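Local structure of SIRV1 hypothetical protein ORF119 (Sulfolobus islandicus rudivirus 1 variant xx, 2X3G) at residues Ile14-Ile19 with Leu68-Lys73; Ile19-Asn24 with Leu63-Leu68. The protein probably acts as a Rep-type HUH endonuclease that nicks viral DNA to start replication of the linear genome. One frame throughout, in Å; residues are numbered along the deposited sequence.

Contact 1 of 2, residues Ile14-Ile19 with Leu68-Lys73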
ATOM      1  N   ILE A  14      27.025   7.323   5.657  1.00 15.60           N
ATOM      2  CA  ILE A  14      27.651   8.175   4.652  1.00 15.97           C
ATOM      3  C   ILE A  14      26.834   8.149   3.369  1.00 15.26           C
ATOM      4  O   ILE A  14      26.529   9.197   2.798  1.00 16.45           O
ATOM      5  CB  ILE A  14      29.121   7.750   4.397  1.00 16.09           C
ATOM      6  CG1 ILE A  14      29.973   8.017   5.643  1.00 17.49           C
ATOM      7  CG2 ILE A  14      29.709   8.507   3.228  1.00 15.96           C
ATOM      8  CD1 ILE A  14      31.296   7.307   5.599  1.00 18.97           C
ATOM      9  N   TYR A  15      26.401   6.954   2.981  1.00 14.78           N
ATOM     10  CA  TYR A  15      25.729   6.750   1.701  1.00 14.50           C
ATOM     11  C   TYR A  15      24.300   6.267   1.883  1.00 14.41           C
ATOM     12  O   TYR A  15      24.055   5.312   2.607  1.00 15.61           O
ATOM     13  CB  TYR A  15      26.491   5.740   0.853  1.00 15.72           C
ATOM     14  CG  TYR A  15      27.951   6.091   0.696  1.00 15.06           C
ATOM     15  CD1 TYR A  15      28.324   7.141  -0.122  1.00 18.72           C
ATOM     16  CD2 TYR A  15      28.955   5.397   1.398  1.00 18.07           C
ATOM     17  CE1 TYR A  15      29.667   7.508  -0.248  1.00 20.25           C
ATOM     18  CE2 TYR A  15      30.277   5.749   1.280  1.00 18.54           C
ATOM     19  CZ  TYR A  15      30.634   6.790   0.444  1.00 19.74           C
ATOM     20  OH  TYR A  15      31.949   7.164   0.303  1.00 21.05           O
ATOM     21  N   THR A  16      23.374   6.964   1.227  1.00 14.30           N
ATOM     22  CA  THR A  16      21.976   6.552   1.123  1.00 13.32           C
ATOM     23  C   THR A  16      21.684   6.372  -0.364  1.00 13.62           C
ATOM     24  O   THR A  16      21.640   7.353  -1.113  1.00 13.89           O
ATOM     25  CB  THR A  16      21.001   7.616   1.637  1.00 13.86           C
ATOM     26  OG1 THR A  16      21.241   7.908   3.026  1.00 12.34           O
ATOM     27  CG2 THR A  16      19.579   7.103   1.468  1.00 13.76           C
ATOM     28  N   TYR A  17      21.513   5.123  -0.775  1.00 14.42           N
ATOM     29  CA  TYR A  17      21.236   4.800  -2.174  1.00 13.91           C
ATOM     30  C   TYR A  17      19.754   4.513  -2.329  1.00 14.33           C
ATOM     31  O   TYR A  17      19.202   3.705  -1.579  1.00 14.93           O
ATOM     32  CB  TYR A  17      22.014   3.571  -2.591  1.00 14.26           C
ATOM     33  CG  TYR A  17      23.504   3.742  -2.623  1.00 12.97           C
ATOM     34  CD1 TYR A  17      24.115   4.374  -3.687  1.00 13.77           C
ATOM     35  CD2 TYR A  17      24.300   3.279  -1.570  1.00 13.42           C
ATOM     36  CE1 TYR A  17      25.486   4.522  -3.741  1.00 16.31           C
ATOM     37  CE2 TYR A  17      25.695   3.424  -1.617  1.00 13.00           C
ATOM     38  CZ  TYR A  17      26.266   4.060  -2.718  1.00 14.24           C
ATOM     39  OH  TYR A  17      27.614   4.228  -2.808  1.00 16.89           O
ATOM     40  N   PHE A  18      19.132   5.181  -3.299  1.00 14.90           N
ATOM     41  CA  PHE A  18      17.742   4.977  -3.679  1.00 14.66           C
ATOM     42  C   PHE A  18      17.760   4.226  -4.997  1.00 15.05           C
ATOM     43  O   PHE A  18      18.176   4.769  -6.012  1.00 15.47           O
ATOM     44  CB  PHE A  18      17.004   6.330  -3.778  1.00 16.14           C
ATOM     45  CG  PHE A  18      15.617   6.237  -4.331  1.00 16.36           C
ATOM     46  CD1 PHE A  18      14.752   5.249  -3.899  1.00 19.92           C
ATOM     47  CD2 PHE A  18      15.174   7.147  -5.271  1.00 20.89           C
ATOM     48  CE1 PHE A  18      13.482   5.141  -4.431  1.00 20.46           C
ATOM     49  CE2 PHE A  18      13.904   7.066  -5.791  1.00 21.69           C
ATOM     50  CZ  PHE A  18      13.049   6.059  -5.370  1.00 20.91           C
ATOM     51  N   ILE A  19      17.351   2.956  -4.938  1.00 13.62           N
ATOM     52  CA  ILE A  19      17.340   2.063  -6.070  1.00 14.13           C
ATOM     53  C   ILE A  19      15.905   1.726  -6.477  1.00 14.77           C
ATOM     54  O   ILE A  19      15.094   1.310  -5.656  1.00 14.64           O
ATOM     55  CB  ILE A  19      18.056   0.757  -5.694  1.00 13.75           C
ATOM     56  CG1 ILE A  19      19.384   1.045  -4.974  1.00 15.97           C
ATOM     57  CG2 ILE A  19      18.195  -0.163  -6.934  1.00 13.12           C
ATOM     58  CD1 ILE A  19      20.043  -0.214  -4.398  1.00 14.09           C
ATOM     59  N   LEU A  68      15.818   1.650  -0.325  1.00 17.56           N
ATOM     60  CA  LEU A  68      16.859   2.501   0.259  1.00 16.33           C
ATOM     61  C   LEU A  68      17.890   1.651   0.963  1.00 15.81           C
ATOM     62  O   LEU A  68      17.558   0.784   1.771  1.00 16.34           O
ATOM     63  CB  LEU A  68      16.304   3.478   1.283  1.00 16.56           C
ATOM     64  CG  LEU A  68      15.553   4.669   0.769  1.00 16.89           C
ATOM     65  CD1 LEU A  68      15.031   5.436   1.988  1.00 15.34           C
ATOM     66  CD2 LEU A  68      16.436   5.542  -0.096  1.00 14.78           C
ATOM     67  N   VAL A  69      19.143   1.900   0.632  1.00 14.78           N
ATOM     68  CA  VAL A  69      20.274   1.224   1.269  1.00 14.17           C
ATOM     69  C   VAL A  69      21.063   2.321   1.997  1.00 13.85           C
ATOM     70  O   VAL A  69      21.502   3.287   1.388  1.00 13.09           O
ATOM     71  CB  VAL A  69      21.148   0.490   0.237  1.00 14.71           C
ATOM     72  CG1 VAL A  69      22.444  -0.042   0.885  1.00 14.04           C
ATOM     73  CG2 VAL A  69      20.367  -0.665  -0.432  1.00 15.47           C
ATOM     74  N   PHE A  70      21.193   2.168   3.301  1.00 13.37           N
ATOM     75  CA  PHE A  70      22.046   3.014   4.125  1.00 13.04           C
ATOM     76  C   PHE A  70      23.314   2.250   4.479  1.00 13.03           C
ATOM     77  O   PHE A  70      23.245   1.194   5.081  1.00 13.19           O
ATOM     78  CB  PHE A  70      21.308   3.343   5.400  1.00 14.15           C
ATOM     79  CG  PHE A  70      19.972   3.943   5.165  1.00 12.34           C
ATOM     80  CD1 PHE A  70      18.822   3.147   5.168  1.00 14.57           C
ATOM     81  CD2 PHE A  70      19.838   5.307   4.934  1.00 14.87           C
ATOM     82  CE1 PHE A  70      17.576   3.709   4.967  1.00 14.78           C
ATOM     83  CE2 PHE A  70      18.610   5.864   4.748  1.00 15.17           C
ATOM     84  CZ  PHE A  70      17.465   5.065   4.753  1.00 14.49           C
ATOM     85  N   THR A  71      24.462   2.824   4.141  1.00 13.07           N
ATOM     86  CA  THR A  71      25.736   2.129   4.254  1.00 13.91           C
ATOM     87  C   THR A  71      26.884   3.142   4.338  1.00 14.65           C
ATOM     88  O   THR A  71      26.781   4.273   3.859  1.00 14.87           O
ATOM     89  CB  THR A  71      25.954   1.175   3.056  1.00 14.10           C
ATOM     90  OG1 THR A  71      27.142   0.402   3.231  1.00 14.21           O
ATOM     91  CG2 THR A  71      26.046   1.921   1.725  1.00 11.99           C
ATOM     92  N   ASN A  72      27.979   2.701   4.937  1.00 16.12           N
ATOM     93  CA  ASN A  72      29.158   3.543   5.113  1.00 16.55           C
ATOM     94  C   ASN A  72      30.233   3.172   4.113  1.00 17.70           C
ATOM     95  O   ASN A  72      31.325   3.744   4.121  1.00 18.46           O
ATOM     96  CB  ASN A  72      29.634   3.443   6.564  1.00 17.32           C
ATOM     97  CG  ASN A  72      28.682   4.100   7.517  1.00 17.12           C
ATOM     98  OD1 ASN A  72      28.196   5.197   7.241  1.00 18.14           O
ATOM     99  ND2 ASN A  72      28.401   3.456   8.629  1.00 17.19           N
ATOM    100  N   LYS A  73      29.901   2.260   3.199  1.00 18.23           N
ATOM    101  CA  LYS A  73      30.843   1.800   2.191  1.00 19.94           C
ATOM    102  C   LYS A  73      30.192   1.892   0.832  1.00 19.41           C
ATOM    103  O   LYS A  73      29.098   1.386   0.660  1.00 18.32           O
ATOM    104  CB  LYS A  73      31.222   0.351   2.471  1.00 20.92           C
ATOM    105  CG  LYS A  73      32.218  -0.213   1.477  1.00 23.48           C
ATOM    106  CD  LYS A  73      32.792  -1.554   1.924  1.00 26.11           C
ATOM    107  CE  LYS A  73      33.627  -2.216   0.825  1.00 30.28           C
ATOM    108  NZ  LYS A  73      34.490  -1.253   0.077  1.00 35.62           N
TER
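T16 lies beside the F70 ring, the two side chains pointing the same way, with CG2 3.6 Å from F70 CE2 and OG1 3.5 Å from F70 CD2. The pair belongs to the antiparallel ladder between strands 15-22 and 64-71, the central two strands of the four-stranded sheet. T16 with F70 and F18 with L68 are non-hydrogen-bonded pairs on one face; Y15 with T71 and Y17 with V69 are hydrogen-bonded pairs on the other. On the T16 face, L68 CD2 reaches across to F18 CB at 3.8 Å, and helix 99-109 packs on both residues. F9 meets the F70 ring edge-to-face, while H10 ND1 holds T16 OG1. On the second face, helix 30-44 covers V69 and T71. There T71 CG2 touches the in-plane edge of the Y17 ring at CE2 (3.7 Å). With OG1 anti to the backbone N (chi1 -174°), T71 puts this methyl between N and the carbonyl carbon, while OG1 bonds to D45. Y17 OH is bonded to L75 N, which ties the ring's far end to the loop after the strand. The Y15 ring has I14 CG2 over the centre of one face, 3.3 Å above its plane, and K73 N in plane at its edge. Just past the last bridged pair, Y15 with T71, a side chain makes the next cross-strand bond. N72 OD1 crosses to take the N-H of I14, in the plane of the amide carbonyl, at 2.9 Å and 159°.

Contact 2 of 2, residues Ile19-Asn24 with Leu63-Leu68; sequences ITITTN and LHYHIL
The hydroxyl OG1 of T23 accepts the N-H of L63 (3.0 Å, 154°) and is also bonded to Y25 O, so two groups fix it. A chi1 of 65° sets OG1 between the backbone N and carbonyl carbon of T23, facing L63, whose CB it approaches to 3.3 Å. This clasp lies just past the end of the antiparallel ladder between strands 15-22 and 64-71. H64 and H66 match the two histidines of the HUH motif of Rep endonucleases, a signature placed on a central strand; they are consistent with a metal site. Both imidazoles share a face with T20 and T22. T20 runs alongside H66: OG1 lies in the plane of the imidazole at its edge and is hydrogen-bonded to ND1 at 3.2 Å, while CG2 packs against CE1. This threonine is thus a neighbour that can fix the rotation of the H66 ring, which also meets Y108 of helix 99-109. On the reverse face, I21 CD1 touches both Y65 CB (4.0 Å) and I67 CD1 (3.9 Å), and helix 30-44 covers Y65 and I67. There F34 meets the Y65 ring edge-to-face, and T30 OG1 binds Y65 OH. Back on the histidine face, NE2 of H66 lies in the plane of the H64 ring at its edge, 3.5 Å from H64 NE2.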
ATOM      1  N   ILE A  19      17.351   2.956  -4.938  1.00 13.62           N
ATOM      2  CA  ILE A  19      17.340   2.063  -6.070  1.00 14.13           C
ATOM      3  C   ILE A  19      15.905   1.726  -6.477  1.00 14.77           C
ATOM      4  O   ILE A  19      15.094   1.310  -5.656  1.00 14.64           O
ATOM      5  CB  ILE A  19      18.056   0.757  -5.694  1.00 13.75           C
ATOM      6  CG1 ILE A  19      19.384   1.045  -4.974  1.00 15.97           C
ATOM      7  CG2 ILE A  19      18.195  -0.163  -6.934  1.00 13.12           C
ATOM      8  CD1 ILE A  19      20.043  -0.214  -4.398  1.00 14.09           C
ATOM      9  N   THR A  20      15.595   1.929  -7.755  1.00 15.82           N
ATOM     10  CA  THR A  20      14.330   1.546  -8.299  1.00 16.81           C
ATOM     11  C   THR A  20      14.557   0.441  -9.317  1.00 17.48           C
ATOM     12  O   THR A  20      15.402   0.567 -10.201  1.00 16.15           O
ATOM     13  CB  THR A  20      13.633   2.729  -8.950  1.00 18.63           C
ATOM     14  OG1 THR A  20      13.584   3.788  -8.008  1.00 20.56           O
ATOM     15  CG2 THR A  20      12.208   2.361  -9.351  1.00 20.89           C
ATOM     16  N   ILE A  21      13.783  -0.629  -9.192  1.00 17.63           N
ATOM     17  CA  ILE A  21      13.919  -1.798 -10.060  1.00 18.89           C
ATOM     18  C   ILE A  21      12.553  -2.074 -10.664  1.00 19.92           C
ATOM     19  O   ILE A  21      11.559  -2.130  -9.941  1.00 20.05           O
ATOM     20  CB  ILE A  21      14.430  -3.033  -9.258  1.00 18.97           C
ATOM     21  CG1 ILE A  21      15.698  -2.675  -8.484  1.00 18.81           C
ATOM     22  CG2 ILE A  21      14.647  -4.266 -10.175  1.00 20.03           C
ATOM     23  CD1 ILE A  21      15.438  -2.353  -7.030  1.00 18.44           C
ATOM     24  N   THR A  22      12.504  -2.182 -11.993  1.00 20.12           N
ATOM     25  CA  THR A  22      11.305  -2.590 -12.689  1.00 22.30           C
ATOM     26  C   THR A  22      11.590  -3.794 -13.574  1.00 23.93           C
ATOM     27  O   THR A  22      12.663  -3.905 -14.173  1.00 22.36           O
ATOM     28  CB  THR A  22      10.759  -1.426 -13.536  1.00 22.91           C
ATOM     29  OG1 THR A  22      10.562  -0.282 -12.679  1.00 24.02           O
ATOM     30  CG2 THR A  22       9.448  -1.809 -14.190  1.00 27.09           C
ATOM     31  N   THR A  23      10.628  -4.712 -13.647  1.00 25.97           N
ATOM     32  CA  THR A  23      10.677  -5.774 -14.640  1.00 28.63           C
ATOM     33  C   THR A  23       9.399  -5.769 -15.438  1.00 30.03           C
ATOM     34  O   THR A  23       8.404  -5.184 -15.016  1.00 30.27           O
ATOM     35  CB  THR A  23      10.826  -7.153 -14.008  1.00 29.87           C
ATOM     36  OG1 THR A  23       9.656  -7.461 -13.242  1.00 32.79           O
ATOM     37  CG2 THR A  23      12.034  -7.193 -13.112  1.00 28.77           C
ATOM     38  N   ASN A  24       9.424  -6.432 -16.585  1.00 31.36           N
ATOM     39  CA  ASN A  24       8.212  -6.621 -17.384  1.00 33.19           C
ATOM     40  C   ASN A  24       7.651  -8.036 -17.233  1.00 34.61           C
ATOM     41  O   ASN A  24       6.958  -8.524 -18.110  1.00 35.63           O
ATOM     42  CB  ASN A  24       8.450  -6.266 -18.867  1.00 34.29           C
ATOM     43  CG  ASN A  24       9.527  -7.113 -19.523  1.00 34.97           C
ATOM     44  OD1 ASN A  24      10.168  -7.933 -18.878  1.00 35.83           O
ATOM     45  ND2 ASN A  24       9.736  -6.904 -20.815  1.00 36.64           N
ATOM     46  N   LEU A  63       7.121  -6.280 -12.158  1.00 37.33           N
ATOM     47  CA  LEU A  63       7.447  -5.943 -10.773  1.00 34.71           C
ATOM     48  C   LEU A  63       7.954  -4.510 -10.703  1.00 31.56           C
ATOM     49  O   LEU A  63       8.539  -3.989 -11.661  1.00 28.93           O
ATOM     50  CB  LEU A  63       8.534  -6.876 -10.224  1.00 34.58           C
ATOM     51  CG  LEU A  63       8.270  -8.379 -10.313  1.00 36.86           C
ATOM     52  CD1 LEU A  63       9.585  -9.181 -10.253  1.00 37.74           C
ATOM     53  CD2 LEU A  63       7.298  -8.798  -9.229  1.00 37.65           C
ATOM     54  N   HIS A  64       7.733  -3.891  -9.548  1.00 29.55           N
ATOM     55  CA  HIS A  64       8.241  -2.567  -9.268  1.00 27.80           C
ATOM     56  C   HIS A  64       8.710  -2.558  -7.815  1.00 25.58           C
ATOM     57  O   HIS A  64       7.896  -2.741  -6.899  1.00 24.83           O
ATOM     58  CB  HIS A  64       7.135  -1.542  -9.503  1.00 30.08           C
ATOM     59  CG  HIS A  64       7.633  -0.188  -9.881  1.00 31.70           C
ATOM     60  ND1 HIS A  64       7.891   0.166 -11.190  1.00 36.22           N
ATOM     61  CD2 HIS A  64       7.903   0.908  -9.132  1.00 34.29           C
ATOM     62  CE1 HIS A  64       8.321   1.416 -11.225  1.00 36.92           C
ATOM     63  NE2 HIS A  64       8.333   1.891  -9.991  1.00 34.25           N
ATOM     64  N   TYR A  65      10.021  -2.405  -7.618  1.00 23.17           N
ATOM     65  CA  TYR A  65      10.621  -2.367  -6.283  1.00 22.53           C
ATOM     66  C   TYR A  65      11.300  -1.023  -6.056  1.00 20.37           C
ATOM     67  O   TYR A  65      11.900  -0.479  -6.964  1.00 18.27           O
ATOM     68  CB  TYR A  65      11.715  -3.428  -6.113  1.00 22.95           C
ATOM     69  CG  TYR A  65      11.386  -4.868  -6.455  1.00 25.28           C
ATOM     70  CD1 TYR A  65      12.375  -5.700  -6.979  1.00 26.14           C
ATOM     71  CD2 TYR A  65      10.129  -5.411  -6.226  1.00 26.32           C
ATOM     72  CE1 TYR A  65      12.129  -7.021  -7.281  1.00 26.96           C
ATOM     73  CE2 TYR A  65       9.865  -6.729  -6.516  1.00 27.77           C
ATOM     74  CZ  TYR A  65      10.874  -7.534  -7.048  1.00 29.09           C
ATOM     75  OH  TYR A  65      10.643  -8.845  -7.343  1.00 30.98           O
ATOM     76  N   HIS A  66      11.221  -0.507  -4.843  1.00 19.29           N
ATOM     77  CA  HIS A  66      12.023   0.652  -4.438  1.00 18.95           C
ATOM     78  C   HIS A  66      12.787   0.247  -3.199  1.00 18.39           C
ATOM     79  O   HIS A  66      12.227  -0.376  -2.308  1.00 18.91           O
ATOM     80  CB  HIS A  66      11.167   1.885  -4.128  1.00 19.16           C
ATOM     81  CG  HIS A  66      10.351   2.372  -5.275  1.00 22.43           C
ATOM     82  ND1 HIS A  66      10.905   2.949  -6.398  1.00 24.32           N
ATOM     83  CD2 HIS A  66       9.013   2.373  -5.470  1.00 24.36           C
ATOM     84  CE1 HIS A  66       9.941   3.281  -7.236  1.00 25.95           C
ATOM     85  NE2 HIS A  66       8.785   2.936  -6.700  1.00 26.93           N
ATOM     86  N   ILE A  67      14.063   0.610  -3.147  1.00 17.95           N
ATOM     87  CA  ILE A  67      14.928   0.202  -2.074  1.00 18.15           C
ATOM     88  C   ILE A  67      15.787   1.378  -1.634  1.00 17.70           C
ATOM     89  O   ILE A  67      16.392   2.032  -2.472  1.00 17.54           O
ATOM     90  CB  ILE A  67      15.833  -0.964  -2.524  1.00 17.85           C
ATOM     91  CG1 ILE A  67      15.004  -2.158  -3.002  1.00 19.37           C
ATOM     92  CG2 ILE A  67      16.731  -1.438  -1.394  1.00 18.64           C
ATOM     93  CD1 ILE A  67      15.852  -3.391  -3.292  1.00 20.74           C
ATOM     94  N   LEU A  68      15.818   1.650  -0.325  1.00 17.56           N
ATOM     95  CA  LEU A  68      16.859   2.501   0.259  1.00 16.33           C
ATOM     96  C   LEU A  68      17.890   1.651   0.963  1.00 15.81           C
ATOM     97  O   LEU A  68      17.558   0.784   1.771  1.00 16.34           O
ATOM     98  CB  LEU A  68      16.304   3.478   1.283  1.00 16.56           C
ATOM     99  CG  LEU A  68      15.553   4.669   0.769  1.00 16.89           C
ATOM    100  CD1 LEU A  68      15.031   5.436   1.988  1.00 15.34           C
ATOM    101  CD2 LEU A  68      16.436   5.542  -0.096  1.00 14.78           C
TER

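How the contacts relate
Contacts 1 and 2 are successive halves of one antiparallel ladder, sharing I19 and L68 and centred 16 Å apart on opposite sides of the chain's centre. Contact 2 is nested in the loop that contact 1 closes. The alternation of faces runs on unbroken: T16, F18, T20 and T22 line one side, largely hydrophobic in contact 1 (F18, L68, F70) apart from T16, and bearing the histidine pair in contact 2. At the junction F18 CE1 packs 3.9 Å from H66 ND1, so the aromatic end of contact 1 borders the presumed catalytic site. Helix 99-109 spans both halves on this face, and helix 30-44 spans both on the other, where F37 touches I19, I67 and V69.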